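Local coordinates for prophenoloxidase b (Marsupenaeus japonicus, PDB 3WKY), which is the inactive precursor of a type 3 copper enzyme that probably oxidises monophenols and o-diphenols, with dioxygen held between two copper ions, at residues His201-Asn206 against Ala341-Asp346; Ile67-Phe72 against Pro207-Pro212; Tyr439-Pro442 against Leu446-Phe449. All coordinates share one frame; numbering follows the deposited sequence. Where two conformers were deposited one is given.

Contact 1. Residues His201-Asn206 against Ala341-Asp346. With CUO (Cu2-o2 cluster), chain J.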
loop_
_atom_site.group_PDB
_atom_site.type_symbol
_atom_site.label_atom_id
_atom_site.label_comp_id
_atom_site.label_asym_id
_atom_site.label_seq_id
_atom_site.Cartn_x
_atom_site.Cartn_y
_atom_site.Cartn_z
ATOM N N HIS A 201 36.277 -22.908 -7.139
ATOM C CA HIS A 201 37.732 -22.768 -7.082
ATOM C C HIS A 201 38.179 -21.410 -6.583
ATOM O O HIS A 201 39.107 -21.311 -5.762
ATOM C CB HIS A 201 38.361 -23.085 -8.438
ATOM C CG HIS A 201 38.518 -24.552 -8.676
ATOM N ND1 HIS A 201 39.592 -25.269 -8.183
ATOM C CD2 HIS A 201 37.739 -25.443 -9.333
ATOM C CE1 HIS A 201 39.466 -26.538 -8.533
ATOM N NE2 HIS A 201 38.351 -26.672 -9.228
ATOM N N TRP A 202 37.527 -20.356 -7.067
ATOM C CA TRP A 202 37.935 -19.023 -6.647
ATOM C C TRP A 202 37.831 -18.885 -5.137
ATOM O O TRP A 202 38.739 -18.373 -4.471
ATOM C CB TRP A 202 37.143 -17.908 -7.361
ATOM C CG TRP A 202 37.798 -16.581 -7.087
ATOM C CD1 TRP A 202 38.760 -15.960 -7.852
ATOM C CD2 TRP A 202 37.623 -15.769 -5.923
ATOM N NE1 TRP A 202 39.165 -14.792 -7.238
ATOM C CE2 TRP A 202 38.480 -14.658 -6.051
ATOM C CE3 TRP A 202 36.812 -15.871 -4.780
ATOM C CZ2 TRP A 202 38.553 -13.651 -5.078
ATOM C CZ3 TRP A 202 36.884 -14.872 -3.818
ATOM C CH2 TRP A 202 37.744 -13.776 -3.974
ATOM N N HIS A 203 36.713 -19.333 -4.577
ATOM C CA HIS A 203 36.505 -19.142 -3.159
ATOM C C HIS A 203 37.315 -20.085 -2.291
ATOM O O HIS A 203 37.509 -19.819 -1.111
ATOM C CB HIS A 203 35.026 -19.229 -2.814
ATOM C CG HIS A 203 34.290 -17.976 -3.147
ATOM N ND1 HIS A 203 34.353 -16.852 -2.355
ATOM C CD2 HIS A 203 33.502 -17.660 -4.200
ATOM C CE1 HIS A 203 33.622 -15.897 -2.899
ATOM N NE2 HIS A 203 33.103 -16.363 -4.017
ATOM N N LEU A 204 37.779 -21.181 -2.872
ATOM C CA LEU A 204 38.605 -22.102 -2.100
ATOM C C LEU A 204 40.086 -21.767 -2.259
ATOM O O LEU A 204 40.907 -22.140 -1.416
ATOM C CB LEU A 204 38.272 -23.554 -2.446
ATOM C CG LEU A 204 36.912 -23.973 -1.860
ATOM C CD1 LEU A 204 36.490 -25.347 -2.347
ATOM C CD2 LEU A 204 36.942 -23.940 -0.334
ATOM N N SER A 205 40.416 -21.038 -3.327
ATOM C CA SER A 205 41.759 -20.483 -3.487
ATOM C C SER A 205 41.907 -19.210 -2.663
ATOM O O SER A 205 42.974 -18.930 -2.112
ATOM C CB SER A 205 42.018 -20.168 -4.958
ATOM O OG SER A 205 43.348 -19.709 -5.153
ATOM N N ASN A 206 40.824 -18.438 -2.572
ATOM C CA ASN A 206 40.850 -17.161 -1.860
ATOM C C ASN A 206 39.762 -17.036 -0.801
ATOM O O ASN A 206 38.974 -16.089 -0.843
ATOM C CB ASN A 206 40.693 -16.023 -2.860
ATOM C CG ASN A 206 41.834 -15.969 -3.828
ATOM O OD1 ASN A 206 42.947 -15.620 -3.447
ATOM N ND2 ASN A 206 41.582 -16.348 -5.079
ATOM N N ALA A 341 36.397 -5.397 4.022
ATOM C CA ALA A 341 35.316 -4.963 4.912
ATOM C C ALA A 341 33.954 -5.433 4.400
ATOM O O ALA A 341 33.043 -5.738 5.190
ATOM C CB ALA A 341 35.330 -3.441 5.063
ATOM N N LEU A 342 33.814 -5.487 3.081
ATOM C CA LEU A 342 32.521 -5.796 2.459
ATOM C C LEU A 342 32.226 -7.286 2.346
ATOM O O LEU A 342 31.067 -7.700 2.468
ATOM C CB LEU A 342 32.431 -5.127 1.079
ATOM C CG LEU A 342 31.165 -5.267 0.227
ATOM C CD1 LEU A 342 29.921 -4.849 1.031
ATOM C CD2 LEU A 342 31.292 -4.426 -1.067
ATOM N N GLU A 343 33.252 -8.108 2.107
ATOM C CA GLU A 343 32.999 -9.533 1.837
ATOM C C GLU A 343 32.187 -10.295 2.914
ATOM O O GLU A 343 31.192 -10.931 2.562
ATOM C CB GLU A 343 34.267 -10.307 1.376
ATOM C CG GLU A 343 33.914 -11.725 0.892
ATOM C CD GLU A 343 35.085 -12.489 0.251
ATOM O OE1 GLU A 343 36.207 -11.932 0.190
ATOM O OE2 GLU A 343 34.874 -13.655 -0.185
ATOM N N ALA A 344 32.555 -10.254 4.200
ATOM C CA ALA A 344 33.779 -9.643 4.724
ATOM C C ALA A 344 34.841 -10.717 4.955
ATOM O O ALA A 344 34.520 -11.895 5.156
ATOM C CB ALA A 344 33.491 -8.914 6.029
ATOM N N GLY A 345 36.107 -10.302 4.935
ATOM C CA GLY A 345 37.208 -11.192 5.265
ATOM C C GLY A 345 37.983 -10.588 6.417
ATOM O O GLY A 345 37.494 -10.527 7.536
ATOM N N ASP A 346 39.182 -10.101 6.135
ATOM C CA ASP A 346 40.030 -9.514 7.176
ATOM C C ASP A 346 39.633 -8.057 7.427
ATOM O O ASP A 346 40.401 -7.122 7.182
ATOM C CB ASP A 346 41.494 -9.615 6.749
ATOM C CG ASP A 346 42.451 -9.055 7.785
ATOM O OD1 ASP A 346 42.141 -9.128 8.990
ATOM O OD2 ASP A 346 43.514 -8.538 7.376
HETATM CU CU1 CUO J . 31.600 -15.269 -5.337
HETATM CU CU2 CUO J . 28.866 -13.655 -3.636
HETATM O O1 CUO J . 30.638 -14.538 -3.745
HETATM O O2 CUO J . 29.542 -15.556 -4.465
HETATM O O HOH W 1 36.001 -16.014 -0.366
#
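His-203 turns an edge of its imidazole to the carboxylate of Glu-343, whose OE2 lies near the ring plane, 3.7 Å from His-203 CE1. The two side chains run antiparallel past one another, the imidazole and carboxylate planes 68° apart. A bridging water completes the link: it accepts from His-203 ND1 at 2.7 Å and donates to Glu-343 OE2 at 2.6 Å and to the backbone Asn-206 O. On the packed side, Trp-202 lays its CE3 over the centre of the His-203 ring, 3.5 Å above the plane, while its NE1 is hydrogen-bonded to Phe-618 O. Glu-343 reaches the water as an extended chain, CG anti to the backbone N (chi1 -171°), and its OE1 is held by a salt bridge to Arg-218. Beyond it the contact thins out: Ala-344, after a cis peptide, and Gly-345 are partly exposed, and Asp-346 lies at the surface. His-203 presents NE2 to the copper ion CU1 at 2.3 Å; this bond and the water at ND1 together probably fix the ring's rotation. His-199, one helical turn earlier, and His-226 complete the three-histidine set of this copper, the arrangement typical of a type 3 copper site in the hemocyanin family.

Contact 2. Residues Ile67-Phe72 against Pro207-Pro212. With CUO (Cu2-o2 cluster), chain J.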
loop_
_atom_site.group_PDB
_atom_site.type_symbol
_atom_site.label_atom_id
_atom_site.label_comp_id
_atom_site.label_asym_id
_atom_site.label_seq_id
_atom_site.Cartn_x
_atom_site.Cartn_y
_atom_site.Cartn_z
ATOM N N ILE A 67 23.887 -32.502 4.640
ATOM C CA ILE A 67 23.597 -31.141 4.196
ATOM C C ILE A 67 24.781 -30.653 3.369
ATOM O O ILE A 67 25.880 -31.210 3.474
ATOM C CB ILE A 67 23.350 -30.161 5.375
ATOM C CG1 ILE A 67 24.592 -30.033 6.257
ATOM C CG2 ILE A 67 22.114 -30.579 6.200
ATOM C CD1 ILE A 67 24.466 -28.968 7.343
ATOM N N PRO A 68 24.565 -29.619 2.541
ATOM C CA PRO A 68 25.691 -29.081 1.765
ATOM C C PRO A 68 26.703 -28.335 2.633
ATOM O O PRO A 68 26.429 -28.041 3.800
ATOM C CB PRO A 68 25.011 -28.086 0.807
ATOM C CG PRO A 68 23.576 -28.512 0.747
ATOM C CD PRO A 68 23.274 -29.037 2.123
ATOM N N PHE A 69 27.871 -28.036 2.057
ATOM C CA PHE A 69 28.789 -27.061 2.638
ATOM C C PHE A 69 28.267 -25.668 2.298
ATOM O O PHE A 69 28.224 -25.273 1.120
ATOM C CB PHE A 69 30.202 -27.247 2.047
ATOM C CG PHE A 69 31.134 -26.081 2.272
ATOM C CD1 PHE A 69 31.319 -25.544 3.536
ATOM C CD2 PHE A 69 31.869 -25.550 1.207
ATOM C CE1 PHE A 69 32.180 -24.475 3.738
ATOM C CE2 PHE A 69 32.743 -24.490 1.404
ATOM C CZ PHE A 69 32.900 -23.945 2.665
ATOM N N PHE A 70 27.869 -24.926 3.324
ATOM C CA PHE A 70 27.343 -23.582 3.136
ATOM C C PHE A 70 28.467 -22.569 3.297
ATOM O O PHE A 70 28.748 -22.083 4.399
ATOM C CB PHE A 70 26.201 -23.339 4.116
ATOM C CG PHE A 70 24.989 -24.169 3.823
ATOM C CD1 PHE A 70 24.471 -24.220 2.537
ATOM C CD2 PHE A 70 24.401 -24.940 4.811
ATOM C CE1 PHE A 70 23.361 -25.000 2.250
ATOM C CE2 PHE A 70 23.293 -25.716 4.533
ATOM C CZ PHE A 70 22.776 -25.750 3.253
ATOM N N ALA A 71 29.115 -22.267 2.173
ATOM C CA ALA A 71 30.380 -21.560 2.171
ATOM C C ALA A 71 30.336 -20.165 2.791
ATOM O O ALA A 71 31.351 -19.678 3.289
ATOM C CB ALA A 71 30.939 -21.506 0.752
ATOM N N PHE A 72 29.168 -19.524 2.779
ATOM C CA PHE A 72 29.078 -18.142 3.259
ATOM C C PHE A 72 28.761 -18.081 4.740
ATOM O O PHE A 72 28.796 -17.005 5.346
ATOM C CB PHE A 72 28.028 -17.359 2.453
ATOM C CG PHE A 72 28.247 -17.435 0.971
ATOM C CD1 PHE A 72 29.180 -16.615 0.358
ATOM C CD2 PHE A 72 27.553 -18.361 0.195
ATOM C CE1 PHE A 72 29.408 -16.708 -0.997
ATOM C CE2 PHE A 72 27.778 -18.457 -1.163
ATOM C CZ PHE A 72 28.700 -17.620 -1.761
ATOM N N PRO A 207 39.726 -17.970 0.162
ATOM C CA PRO A 207 38.613 -17.925 1.119
ATOM C C PRO A 207 38.713 -16.724 2.037
ATOM O O PRO A 207 39.802 -16.319 2.447
ATOM C CB PRO A 207 38.781 -19.227 1.913
ATOM C CG PRO A 207 40.264 -19.534 1.828
ATOM C CD PRO A 207 40.684 -19.058 0.465
ATOM N N TYR A 208 37.561 -16.150 2.364
ATOM C CA TYR A 208 37.532 -14.971 3.200
ATOM C C TYR A 208 38.013 -15.273 4.614
ATOM O O TYR A 208 38.332 -14.349 5.383
ATOM C CB TYR A 208 36.122 -14.378 3.205
ATOM C CG TYR A 208 35.057 -15.319 3.732
ATOM C CD1 TYR A 208 34.803 -15.408 5.088
ATOM C CD2 TYR A 208 34.289 -16.097 2.863
ATOM C CE1 TYR A 208 33.824 -16.251 5.581
ATOM C CE2 TYR A 208 33.300 -16.949 3.351
ATOM C CZ TYR A 208 33.082 -17.019 4.707
ATOM O OH TYR A 208 32.103 -17.855 5.221
ATOM N N TYR A 209 38.092 -16.560 4.950
ATOM C CA TYR A 209 38.532 -16.938 6.290
ATOM C C TYR A 209 40.040 -17.226 6.351
ATOM O O TYR A 209 40.561 -17.630 7.395
ATOM C CB TYR A 209 37.699 -18.119 6.819
ATOM C CG TYR A 209 37.422 -19.180 5.774
ATOM C CD1 TYR A 209 36.361 -19.054 4.872
ATOM C CD2 TYR A 209 38.229 -20.304 5.679
ATOM C CE1 TYR A 209 36.119 -20.027 3.912
ATOM C CE2 TYR A 209 37.992 -21.277 4.734
ATOM C CZ TYR A 209 36.941 -21.140 3.855
ATOM O OH TYR A 209 36.727 -22.117 2.909
ATOM N N ILE A 210 40.737 -17.001 5.239
ATOM C CA ILE A 210 42.181 -17.233 5.200
ATOM C C ILE A 210 42.894 -16.429 6.287
ATOM O O ILE A 210 42.460 -15.332 6.650
ATOM C CB ILE A 210 42.773 -16.888 3.810
ATOM C CG1 ILE A 210 44.134 -17.570 3.602
ATOM C CG2 ILE A 210 42.892 -15.372 3.608
ATOM C CD1 ILE A 210 44.021 -19.037 3.209
ATOM N N GLU A 211 43.973 -16.968 6.844
ATOM C CA GLU A 211 44.776 -16.200 7.790
ATOM C C GLU A 211 45.254 -14.929 7.100
ATOM O O GLU A 211 45.855 -14.998 6.027
ATOM C CB GLU A 211 45.975 -17.017 8.278
ATOM C CG GLU A 211 45.960 -17.304 9.776
ATOM C CD GLU A 211 46.332 -16.094 10.614
ATOM O OE1 GLU A 211 47.393 -15.487 10.356
ATOM O OE2 GLU A 211 45.564 -15.756 11.536
ATOM N N PRO A 212 44.974 -13.762 7.702
ATOM C CA PRO A 212 45.311 -12.473 7.090
ATOM C C PRO A 212 46.804 -12.350 6.808
ATOM O O PRO A 212 47.611 -12.555 7.715
ATOM C CB PRO A 212 44.880 -11.450 8.149
ATOM C CG PRO A 212 44.615 -12.240 9.403
ATOM C CD PRO A 212 44.221 -13.605 8.957
HETATM CU CU1 CUO J . 31.600 -15.269 -5.337
HETATM CU CU2 CUO J . 28.866 -13.655 -3.636
HETATM O O1 CUO J . 30.638 -14.538 -3.745
HETATM O O2 CUO J . 29.542 -15.556 -4.465
#
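Phe-72 belongs to the pocket of the dicopper centre and turns a ring edge to the bound dioxygen, a position consistent with that of the placeholder phenylalanine of arthropod hemocyanins; the loop just before it is held by the hydroxyl of Tyr-208 through the carbonyl of Ala-71. Tyr-208 OH donates to Ala-71 O at 2.8 Å, with a C=O to donor angle of 140° and the donor tilted 17° from the carbonyl plane. The carbonyl oxygen sits at the edge of the tyrosine ring, near its plane, and the same hydroxyl comes within 3.4 Å of Phe-72 C. Tyr-208 CG stands between its own N and carbonyl carbon (chi1 60°), which carries the ring across to the other loop. The hydroxyl is also hydrogen-bonded to Ser-77 OG, so two hydrogen bonds grip the phenol oxygen. Ala-71 is also covered from its own loop: its CA lies over the rim of one face of the Phe-69 ring. Farther along, Phe-69 CZ is 4.2 Å from Tyr-209 OH, a doubtful touch because Tyr-209 is modelled in two conformers. Phe-72 points its CB away from the 207-212 loop, and its CZ lies 3.5 Å from O2 of the copper-dioxygen cluster, while the ring stacks on His-361. The segment 207-212 opens as a type I turn, closed by Ile-210 N to Pro-207 O at 3.0 Å. The 67-72 loop runs into helix 74-89, and the 207-212 loop joins helix 193-205 to helix 218-239; helix 109-122 backs Phe-69 and Pro-207, and helix 356-365 lies against Phe-72 and Tyr-208.

Contact 3. Residues Tyr439-Pro442 against Leu446-Phe449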
loop_
_atom_site.group_PDB
_atom_site.type_symbol
_atom_site.label_atom_id
_atom_site.label_comp_id
_atom_site.label_asym_id
_atom_site.label_seq_id
_atom_site.Cartn_x
_atom_site.Cartn_y
_atom_site.Cartn_z
ATOM N N TYR A 439 36.279 -22.179 -44.955
ATOM C CA TYR A 439 35.900 -20.868 -44.442
ATOM C C TYR A 439 37.107 -20.239 -43.785
ATOM O O TYR A 439 37.781 -20.876 -42.972
ATOM C CB TYR A 439 34.737 -20.953 -43.445
ATOM C CG TYR A 439 34.378 -19.618 -42.816
ATOM C CD1 TYR A 439 33.745 -18.628 -43.554
ATOM C CD2 TYR A 439 34.667 -19.356 -41.480
ATOM C CE1 TYR A 439 33.418 -17.403 -42.985
ATOM C CE2 TYR A 439 34.347 -18.137 -40.902
ATOM C CZ TYR A 439 33.722 -17.168 -41.657
ATOM O OH TYR A 439 33.395 -15.962 -41.085
ATOM N N VAL A 440 37.395 -18.995 -44.156
ATOM C CA VAL A 440 38.397 -18.209 -43.452
ATOM C C VAL A 440 37.722 -16.955 -42.907
ATOM O O VAL A 440 37.167 -16.153 -43.664
ATOM C CB VAL A 440 39.586 -17.819 -44.357
ATOM C CG1 VAL A 440 40.570 -16.938 -43.587
ATOM C CG2 VAL A 440 40.291 -19.071 -44.883
ATOM N N SER A 441 37.747 -16.795 -41.589
ATOM C CA SER A 441 37.119 -15.645 -40.951
ATOM C C SER A 441 37.782 -14.339 -41.365
ATOM O O SER A 441 39.009 -14.226 -41.331
ATOM C CB SER A 441 37.181 -15.785 -39.427
ATOM O OG SER A 441 36.483 -16.936 -38.994
ATOM N N PRO A 442 36.973 -13.347 -41.755
ATOM C CA PRO A 442 37.485 -12.000 -41.989
ATOM C C PRO A 442 38.160 -11.506 -40.720
ATOM O O PRO A 442 37.847 -11.971 -39.620
ATOM C CB PRO A 442 36.217 -11.192 -42.251
ATOM C CG PRO A 442 35.266 -12.178 -42.816
ATOM C CD PRO A 442 35.550 -13.470 -42.111
ATOM N N LEU A 446 34.931 -12.505 -34.505
ATOM C CA LEU A 446 34.972 -13.697 -33.660
ATOM C C LEU A 446 33.608 -14.371 -33.679
ATOM O O LEU A 446 32.581 -13.703 -33.855
ATOM C CB LEU A 446 35.347 -13.331 -32.220
ATOM C CG LEU A 446 36.702 -12.645 -32.018
ATOM C CD1 LEU A 446 36.956 -12.392 -30.536
ATOM C CD2 LEU A 446 37.822 -13.489 -32.611
ATOM N N HIS A 447 33.586 -15.691 -33.513
ATOM C CA HIS A 447 32.314 -16.404 -33.509
ATOM C C HIS A 447 32.083 -17.170 -32.218
ATOM O O HIS A 447 33.015 -17.483 -31.483
ATOM C CB HIS A 447 32.212 -17.388 -34.680
ATOM C CG HIS A 447 32.090 -16.734 -36.017
ATOM N ND1 HIS A 447 33.171 -16.543 -36.851
ATOM C CD2 HIS A 447 31.016 -16.222 -36.668
ATOM C CE1 HIS A 447 32.766 -15.944 -37.960
ATOM N NE2 HIS A 447 31.466 -15.740 -37.874
ATOM N N THR A 448 30.817 -17.448 -31.946
ATOM C CA THR A 448 30.463 -18.349 -30.853
ATOM C C THR A 448 29.379 -19.273 -31.349
ATOM O O THR A 448 28.688 -18.978 -32.330
ATOM C CB THR A 448 29.961 -17.640 -29.563
ATOM O OG1 THR A 448 28.686 -17.036 -29.804
ATOM C CG2 THR A 448 30.956 -16.597 -29.071
ATOM N N PHE A 449 29.265 -20.437 -30.715
ATOM C CA PHE A 449 28.225 -21.408 -31.075
ATOM C C PHE A 449 28.075 -22.452 -29.974
ATOM O O PHE A 449 28.893 -22.504 -29.054
ATOM C CB PHE A 449 28.531 -22.086 -32.423
ATOM C CG PHE A 449 29.989 -22.388 -32.634
ATOM C CD1 PHE A 449 30.653 -23.303 -31.828
ATOM C CD2 PHE A 449 30.692 -21.757 -33.646
ATOM C CE1 PHE A 449 31.996 -23.578 -32.020
ATOM C CE2 PHE A 449 32.037 -22.028 -33.847
ATOM C CZ PHE A 449 32.687 -22.939 -33.034
#
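Two first torsions bring Tyr-439 and His-447 together: the tyrosine holds CG anti to its N (chi1 176°), the histidine holds CG anti to its carbonyl carbon (chi1 -70°), and the side chains approach from opposite directions. Their meeting is an oblique aromatic pair, ring centroids 5.9 Å apart and planes at 69°. What touches is the phenol end against an imidazole edge: Tyr-439 OH lies 3.2 Å from His-447 CE1, near the imidazole plane, while His-447 NE2 is farther from that hydroxyl, at 3.8 Å. This is a close carbon-oxygen approach, and the polar work is done elsewhere. His-447 ND1 is hydrogen-bonded to Glu-432 OE1, which probably limits the turning of the imidazole. In the conformer given, one of two modelled, Ser-441 OG is hydrogen-bonded to Glu-432 OE1 as well, so that one carboxylate oxygen may serve both segments. Serine and histidine do not bond each other; Ser-441 OG, at the imidazole edge, stays 4.0 Å from His-447 ND1. The carboxylate beside ND1 would tend to favour a proton on that nitrogen. Within its own segment the tyrosine is covered as well, since Ser-441 N stands 3.7 Å above one ring face, toward the rim. A leucine in place of Tyr-439 would probably leave the CE1 edge of His-447 without its oxygen neighbour and open a gap between the loop and the strand. Outside the pair, Val-671 touches Tyr-439 and Leu-665 touches His-447. The loop 439-442 thus packs at His-447 against strand 445-456, which lies in the sheet between strands 472-481 and 655-664, an arrangement belonging to the Ig-like C-terminal domain of the hemocyanin family.

Contacts 1 and 2 are two parts of one copper-site shell. Their centres are 8 Å apart, and Pro-207 follows Asn-206 directly in the chain, so the end of helix 193-205 leads straight into the 207-210 turn. They also touch: Glu-343 CD packs 3.7 Å from Tyr-208 CB. Contact 1 supplies a copper ligand and its second shell, whereas contact 2 brings in Phe-72 from the N-terminal, all-alpha region, so both reach the same copper-dioxygen cluster. Contact 3 stands apart, its centre 38 Å from that of contact 1 and 42 Å from that of contact 2, with nearest atoms still about 22 Å and 27 Å away; it belongs to the Ig-like region.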